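Separin (Saccharomyces cerevisiae, PDB 5U1T) cleaves the MCD1/SCC1 subunit of cohesin at the onset of anaphase, as a caspase-like cysteine protease held inactive by securin for most of the cell cycle. Local coordinates at residues A[733-747]-A[762-776]. Sequence-based numbering, arbitrary orientation.
Sequences IKVILLNIKIFNESA and DCRKAQNLALSLLKK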
loop_
_atom_site.group_PDB
_atom_site.type_symbol
_atom_site.label_atom_id
_atom_site.label_comp_id
_atom_site.label_asym_id
_atom_site.label_seq_id
_atom_site.Cartn_x
_atom_site.Cartn_y
_atom_site.Cartn_z
ATOM N N ILE A 733 6.698 10.426 2.166
ATOM C CA ILE A 733 6.029 9.169 2.460
ATOM C C ILE A 733 5.594 8.491 1.156
ATOM O O ILE A 733 5.742 7.268 0.987
ATOM C CB ILE A 733 4.807 9.381 3.373
ATOM C CG1 ILE A 733 5.234 9.875 4.752
ATOM C CG2 ILE A 733 4.006 8.099 3.518
ATOM C CD1 ILE A 733 5.957 8.859 5.566
ATOM N N LYS A 734 5.087 9.296 0.223
ATOM C CA LYS A 734 4.597 8.782 -1.050
ATOM C C LYS A 734 5.731 8.243 -1.926
ATOM O O LYS A 734 5.539 7.271 -2.653
ATOM C CB LYS A 734 3.808 9.865 -1.791
ATOM C CG LYS A 734 2.352 9.983 -1.335
ATOM C CD LYS A 734 1.681 11.236 -1.889
ATOM C CE LYS A 734 0.197 11.289 -1.522
ATOM N NZ LYS A 734 -0.581 12.272 -2.364
ATOM N N VAL A 735 6.906 8.869 -1.848
ATOM C CA VAL A 735 8.104 8.379 -2.536
ATOM C C VAL A 735 8.512 6.986 -2.018
ATOM O O VAL A 735 8.762 6.065 -2.798
ATOM C CB VAL A 735 9.294 9.383 -2.381
ATOM C CG1 VAL A 735 10.628 8.717 -2.634
ATOM C CG2 VAL A 735 9.119 10.576 -3.312
ATOM N N ILE A 736 8.570 6.837 -0.701
ATOM C CA ILE A 736 8.945 5.570 -0.106
ATOM C C ILE A 736 7.946 4.507 -0.518
ATOM O O ILE A 736 8.329 3.403 -0.875
ATOM C CB ILE A 736 9.020 5.652 1.429
ATOM C CG1 ILE A 736 10.043 6.703 1.862
ATOM C CG2 ILE A 736 9.423 4.322 2.010
ATOM C CD1 ILE A 736 10.183 6.825 3.377
ATOM N N LEU A 737 6.662 4.851 -0.490
ATOM C CA LEU A 737 5.620 3.924 -0.930
ATOM C C LEU A 737 5.800 3.507 -2.391
ATOM O O LEU A 737 5.517 2.366 -2.742
ATOM C CB LEU A 737 4.233 4.533 -0.739
ATOM C CG LEU A 737 3.756 4.719 0.699
ATOM C CD1 LEU A 737 2.466 5.524 0.718
ATOM C CD2 LEU A 737 3.571 3.390 1.406
ATOM N N LEU A 738 6.261 4.427 -3.239
ATOM C CA LEU A 738 6.507 4.102 -4.641
ATOM C C LEU A 738 7.567 3.014 -4.744
ATOM O O LEU A 738 7.416 2.037 -5.485
ATOM C CB LEU A 738 6.955 5.336 -5.433
ATOM C CG LEU A 738 7.337 5.048 -6.884
ATOM C CD1 LEU A 738 6.100 4.841 -7.726
ATOM C CD2 LEU A 738 8.222 6.131 -7.458
ATOM N N ASN A 739 8.645 3.200 -3.991
ATOM C CA ASN A 739 9.775 2.294 -4.045
ATOM C C ASN A 739 9.433 0.965 -3.393
ATOM O O ASN A 739 9.976 -0.059 -3.759
ATOM C CB ASN A 739 11.002 2.928 -3.393
ATOM C CG ASN A 739 11.659 3.988 -4.282
ATOM O OD1 ASN A 739 11.216 5.138 -4.324
ATOM N ND2 ASN A 739 12.726 3.612 -4.976
ATOM N N ILE A 740 8.518 0.988 -2.436
ATOM C CA ILE A 740 8.031 -0.233 -1.830
ATOM C C ILE A 740 7.288 -1.047 -2.885
ATOM O O ILE A 740 7.511 -2.252 -3.047
ATOM C CB ILE A 740 7.115 0.064 -0.633
ATOM C CG1 ILE A 740 7.961 0.537 0.559
ATOM C CG2 ILE A 740 6.264 -1.152 -0.289
ATOM C CD1 ILE A 740 7.174 0.948 1.805
ATOM N N LYS A 741 6.423 -0.363 -3.622
ATOM C CA LYS A 741 5.636 -0.991 -4.669
ATOM C C LYS A 741 6.524 -1.524 -5.795
ATOM O O LYS A 741 6.217 -2.553 -6.378
ATOM C CB LYS A 741 4.615 0.002 -5.224
ATOM C CG LYS A 741 3.416 -0.610 -5.899
ATOM C CD LYS A 741 2.597 0.452 -6.577
ATOM C CE LYS A 741 1.477 -0.148 -7.377
ATOM N NZ LYS A 741 0.830 0.871 -8.220
ATOM N N ILE A 742 7.618 -0.834 -6.104
ATOM C CA ILE A 742 8.504 -1.299 -7.156
ATOM C C ILE A 742 9.134 -2.622 -6.749
ATOM O O ILE A 742 9.079 -3.591 -7.500
ATOM C CB ILE A 742 9.601 -0.283 -7.482
ATOM C CG1 ILE A 742 9.014 0.938 -8.200
ATOM C CG2 ILE A 742 10.635 -0.911 -8.370
ATOM C CD1 ILE A 742 10.018 2.053 -8.436
ATOM N N PHE A 743 9.693 -2.670 -5.542
ATOM C CA PHE A 743 10.317 -3.893 -5.024
ATOM C C PHE A 743 9.344 -5.061 -4.826
ATOM O O PHE A 743 9.732 -6.211 -4.946
ATOM C CB PHE A 743 11.035 -3.606 -3.698
ATOM C CG PHE A 743 12.330 -2.873 -3.865
ATOM C CD1 PHE A 743 13.264 -3.297 -4.795
ATOM C CD2 PHE A 743 12.605 -1.748 -3.111
ATOM C CE1 PHE A 743 14.463 -2.605 -4.970
ATOM C CE2 PHE A 743 13.797 -1.046 -3.282
ATOM C CZ PHE A 743 14.731 -1.478 -4.214
ATOM N N ASN A 744 8.088 -4.758 -4.518
ATOM C CA ASN A 744 7.061 -5.774 -4.374
ATOM C C ASN A 744 6.737 -6.454 -5.700
ATOM O O ASN A 744 6.575 -7.671 -5.755
ATOM C CB ASN A 744 5.786 -5.168 -3.781
ATOM C CG ASN A 744 5.621 -5.476 -2.311
ATOM O OD1 ASN A 744 6.331 -6.311 -1.753
ATOM N ND2 ASN A 744 4.671 -4.807 -1.670
ATOM N N GLU A 745 6.636 -5.672 -6.770
ATOM C CA GLU A 745 6.316 -6.256 -8.062
ATOM C C GLU A 745 7.541 -6.900 -8.675
ATOM O O GLU A 745 7.435 -7.859 -9.443
ATOM C CB GLU A 745 5.731 -5.215 -9.001
ATOM C CG GLU A 745 4.267 -5.013 -8.735
ATOM C CD GLU A 745 3.408 -5.992 -9.492
ATOM O OE1 GLU A 745 2.512 -6.609 -8.885
ATOM O OE2 GLU A 745 3.614 -6.128 -10.704
ATOM N N SER A 746 8.702 -6.374 -8.320
ATOM C CA SER A 746 9.943 -6.936 -8.796
ATOM C C SER A 746 10.156 -8.346 -8.232
ATOM O O SER A 746 10.724 -9.217 -8.898
ATOM C CB SER A 746 11.108 -6.040 -8.434
ATOM O OG SER A 746 12.256 -6.475 -9.127
ATOM N N ALA A 747 9.687 -8.559 -7.007
ATOM C CA ALA A 747 9.674 -9.892 -6.428
ATOM C C ALA A 747 8.810 -10.834 -7.280
ATOM O O ALA A 747 9.232 -11.949 -7.598
ATOM C CB ALA A 747 9.167 -9.856 -4.987
ATOM N N ASP A 762 14.312 -8.868 -2.860
ATOM C CA ASP A 762 13.427 -7.763 -3.200
ATOM C C ASP A 762 12.358 -7.581 -2.137
ATOM O O ASP A 762 12.281 -6.528 -1.493
ATOM C CB ASP A 762 12.775 -7.988 -4.559
ATOM C CG ASP A 762 13.725 -7.729 -5.705
ATOM O OD1 ASP A 762 14.848 -7.226 -5.468
ATOM O OD2 ASP A 762 13.345 -8.022 -6.859
ATOM N N CYS A 763 11.537 -8.613 -1.980
ATOM C CA CYS A 763 10.545 -8.707 -0.914
ATOM C C CYS A 763 11.009 -8.166 0.426
ATOM O O CYS A 763 10.248 -7.516 1.131
ATOM C CB CYS A 763 10.136 -10.166 -0.716
ATOM S SG CYS A 763 8.555 -10.549 -1.394
ATOM N N ARG A 764 12.254 -8.455 0.783
ATOM C CA ARG A 764 12.773 -8.058 2.085
ATOM C C ARG A 764 13.132 -6.571 2.116
ATOM O O ARG A 764 13.043 -5.936 3.160
ATOM C CB ARG A 764 13.982 -8.919 2.458
ATOM C CG ARG A 764 13.651 -10.417 2.617
ATOM C CD ARG A 764 13.019 -10.743 3.963
ATOM N NE ARG A 764 13.858 -10.225 5.033
ATOM C CZ ARG A 764 13.604 -9.100 5.694
ATOM N NH1 ARG A 764 14.443 -8.687 6.637
ATOM N NH2 ARG A 764 12.514 -8.384 5.412
ATOM N N LYS A 765 13.535 -6.023 0.975
ATOM C CA LYS A 765 13.739 -4.592 0.864
ATOM C C LYS A 765 12.406 -3.874 1.037
ATOM O O LYS A 765 12.320 -2.855 1.723
ATOM C CB LYS A 765 14.350 -4.228 -0.479
ATOM C CG LYS A 765 15.727 -4.747 -0.699
ATOM C CD LYS A 765 16.183 -4.376 -2.090
ATOM C CE LYS A 765 17.529 -4.993 -2.394
ATOM N NZ LYS A 765 17.915 -4.769 -3.804
ATOM N N ALA A 766 11.375 -4.419 0.397
ATOM C CA ALA A 766 10.042 -3.861 0.465
ATOM C C ALA A 766 9.594 -3.791 1.915
ATOM O O ALA A 766 9.025 -2.798 2.349
ATOM C CB ALA A 766 9.077 -4.677 -0.358
ATOM N N GLN A 767 9.875 -4.834 2.674
ATOM C CA GLN A 767 9.480 -4.864 4.073
ATOM C C GLN A 767 10.331 -3.957 4.945
ATOM O O GLN A 767 9.852 -3.406 5.932
ATOM C CB GLN A 767 9.554 -6.284 4.605
ATOM C CG GLN A 767 8.400 -7.122 4.200
ATOM C CD GLN A 767 8.226 -8.301 5.125
ATOM O OE1 GLN A 767 9.217 -8.922 5.565
ATOM N NE2 GLN A 767 6.963 -8.619 5.450
ATOM N N ASN A 768 11.599 -3.811 4.603
ATOM C CA ASN A 768 12.450 -2.939 5.384
ATOM C C ASN A 768 12.090 -1.478 5.141
ATOM O O ASN A 768 12.136 -0.664 6.060
ATOM C CB ASN A 768 13.925 -3.207 5.072
ATOM C CG ASN A 768 14.405 -4.532 5.647
ATOM O OD1 ASN A 768 13.759 -5.116 6.518
ATOM N ND2 ASN A 768 15.541 -5.013 5.160
ATOM N N LEU A 769 11.703 -1.160 3.927
ATOM C CA LEU A 769 11.317 0.187 3.620
ATOM C C LEU A 769 10.058 0.535 4.355
ATOM O O LEU A 769 9.885 1.637 4.804
ATOM C CB LEU A 769 11.058 0.332 2.139
ATOM C CG LEU A 769 12.252 0.572 1.249
ATOM C CD1 LEU A 769 11.730 0.803 -0.134
ATOM C CD2 LEU A 769 13.017 1.784 1.697
ATOM N N ALA A 770 9.178 -0.429 4.515
ATOM C CA ALA A 770 7.934 -0.201 5.195
ATOM C C ALA A 770 8.152 -0.002 6.668
ATOM O O ALA A 770 7.421 0.709 7.300
ATOM C CB ALA A 770 6.982 -1.342 4.940
ATOM N N LEU A 771 9.199 -0.589 7.189
ATOM C CA LEU A 771 9.466 -0.446 8.582
ATOM C C LEU A 771 10.034 0.921 8.814
ATOM O O LEU A 771 9.785 1.531 9.819
ATOM C CB LEU A 771 10.440 -1.505 9.028
ATOM C CG LEU A 771 10.261 -1.884 10.475
ATOM C CD1 LEU A 771 8.844 -2.333 10.711
ATOM C CD2 LEU A 771 11.225 -2.989 10.804
ATOM N N SER A 772 10.808 1.410 7.873
ATOM C CA SER A 772 11.379 2.731 8.002
ATOM C C SER A 772 10.363 3.806 7.712
ATOM O O SER A 772 10.474 4.906 8.203
ATOM C CB SER A 772 12.630 2.883 7.141
ATOM O OG SER A 772 12.338 3.481 5.904
ATOM N N LEU A 773 9.348 3.474 6.934
ATOM C CA LEU A 773 8.292 4.412 6.611
ATOM C C LEU A 773 7.419 4.638 7.816
ATOM O O LEU A 773 6.899 5.708 8.013
ATOM C CB LEU A 773 7.446 3.872 5.483
ATOM C CG LEU A 773 6.428 4.815 4.886
ATOM C CD1 LEU A 773 6.128 4.377 3.481
ATOM C CD2 LEU A 773 5.168 4.791 5.698
ATOM N N LEU A 774 7.265 3.624 8.641
ATOM C CA LEU A 774 6.470 3.747 9.829
ATOM C C LEU A 774 7.194 4.487 10.920
ATOM O O LEU A 774 6.576 5.011 11.812
ATOM C CB LEU A 774 6.113 2.375 10.352
ATOM C CG LEU A 774 5.199 1.573 9.461
ATOM C CD1 LEU A 774 5.044 0.186 10.017
ATOM C CD2 LEU A 774 3.853 2.241 9.341
ATOM N N LYS A 775 8.503 4.554 10.857
ATOM C CA LYS A 775 9.214 5.241 11.908
ATOM C C LYS A 775 9.259 6.734 11.682
ATOM O O LYS A 775 9.543 7.490 12.582
ATOM C CB LYS A 775 10.591 4.645 12.106
ATOM C CG LYS A 775 10.562 3.425 12.999
ATOM C CD LYS A 775 11.324 2.279 12.366
ATOM C CE LYS A 775 12.452 2.797 11.475
ATOM N NZ LYS A 775 13.530 1.795 11.215
ATOM N N LYS A 776 8.976 7.159 10.471
ATOM C CA LYS A 776 8.918 8.573 10.190
ATOM C C LYS A 776 7.895 9.179 11.127
ATOM O O LYS A 776 6.813 8.651 11.307
ATOM C CB LYS A 776 8.431 8.798 8.775
ATOM C CG LYS A 776 9.514 8.977 7.740
ATOM C CD LYS A 776 10.810 8.328 8.152
ATOM C CE LYS A 776 11.625 7.956 6.937
ATOM N NZ LYS A 776 13.024 7.694 7.331
#
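Ile740 and Leu769 run past each other in opposite directions where two antiparallel helices meet, with Ile740 CG1 3.5 Å from Leu769 CB. The axes of segments 733-747 and 762-775 approach to 7.8 Å, their N-to-C directions 158° apart. Packing is knobs-into-holes. Ile740 sits among Ala766, Leu769, Ala770 and Leu773. Leu773 enters a pocket of Ile733, Ile736, Leu737 and Ile740. Its CG lies anti to the backbone N (chi1 -171°), which carries CD1 to within 3.6 Å of Ile736 CG2. Near Ala766 the backbones come closest, Ile740 CA to Ala766 CA 4.7 Å, consistent with the small side chain there.

Phe743 makes the one aromatic contact. Lys765 CD lies over one ring face, a CH-pi contact 4.0 Å from the centroid, while Leu769 CD1 meets the ring edge. A serine in place of Phe743 would probably leave the Lys765 chain without its ring and open a gap beside Leu769.

One hydrogen bond crosses the contact. Ser746 OG donates to Asp762 OD2 at 3.0 Å, from above the carboxylate plane.

The segments belong to consecutive helices, 729-752 and 756-775, which form a helical hairpin. Helix 680-689 packs against Leu738 of the first, and helix 782-805 against Asn744, whose ND2 bonds to Ser791 O, and Gln767.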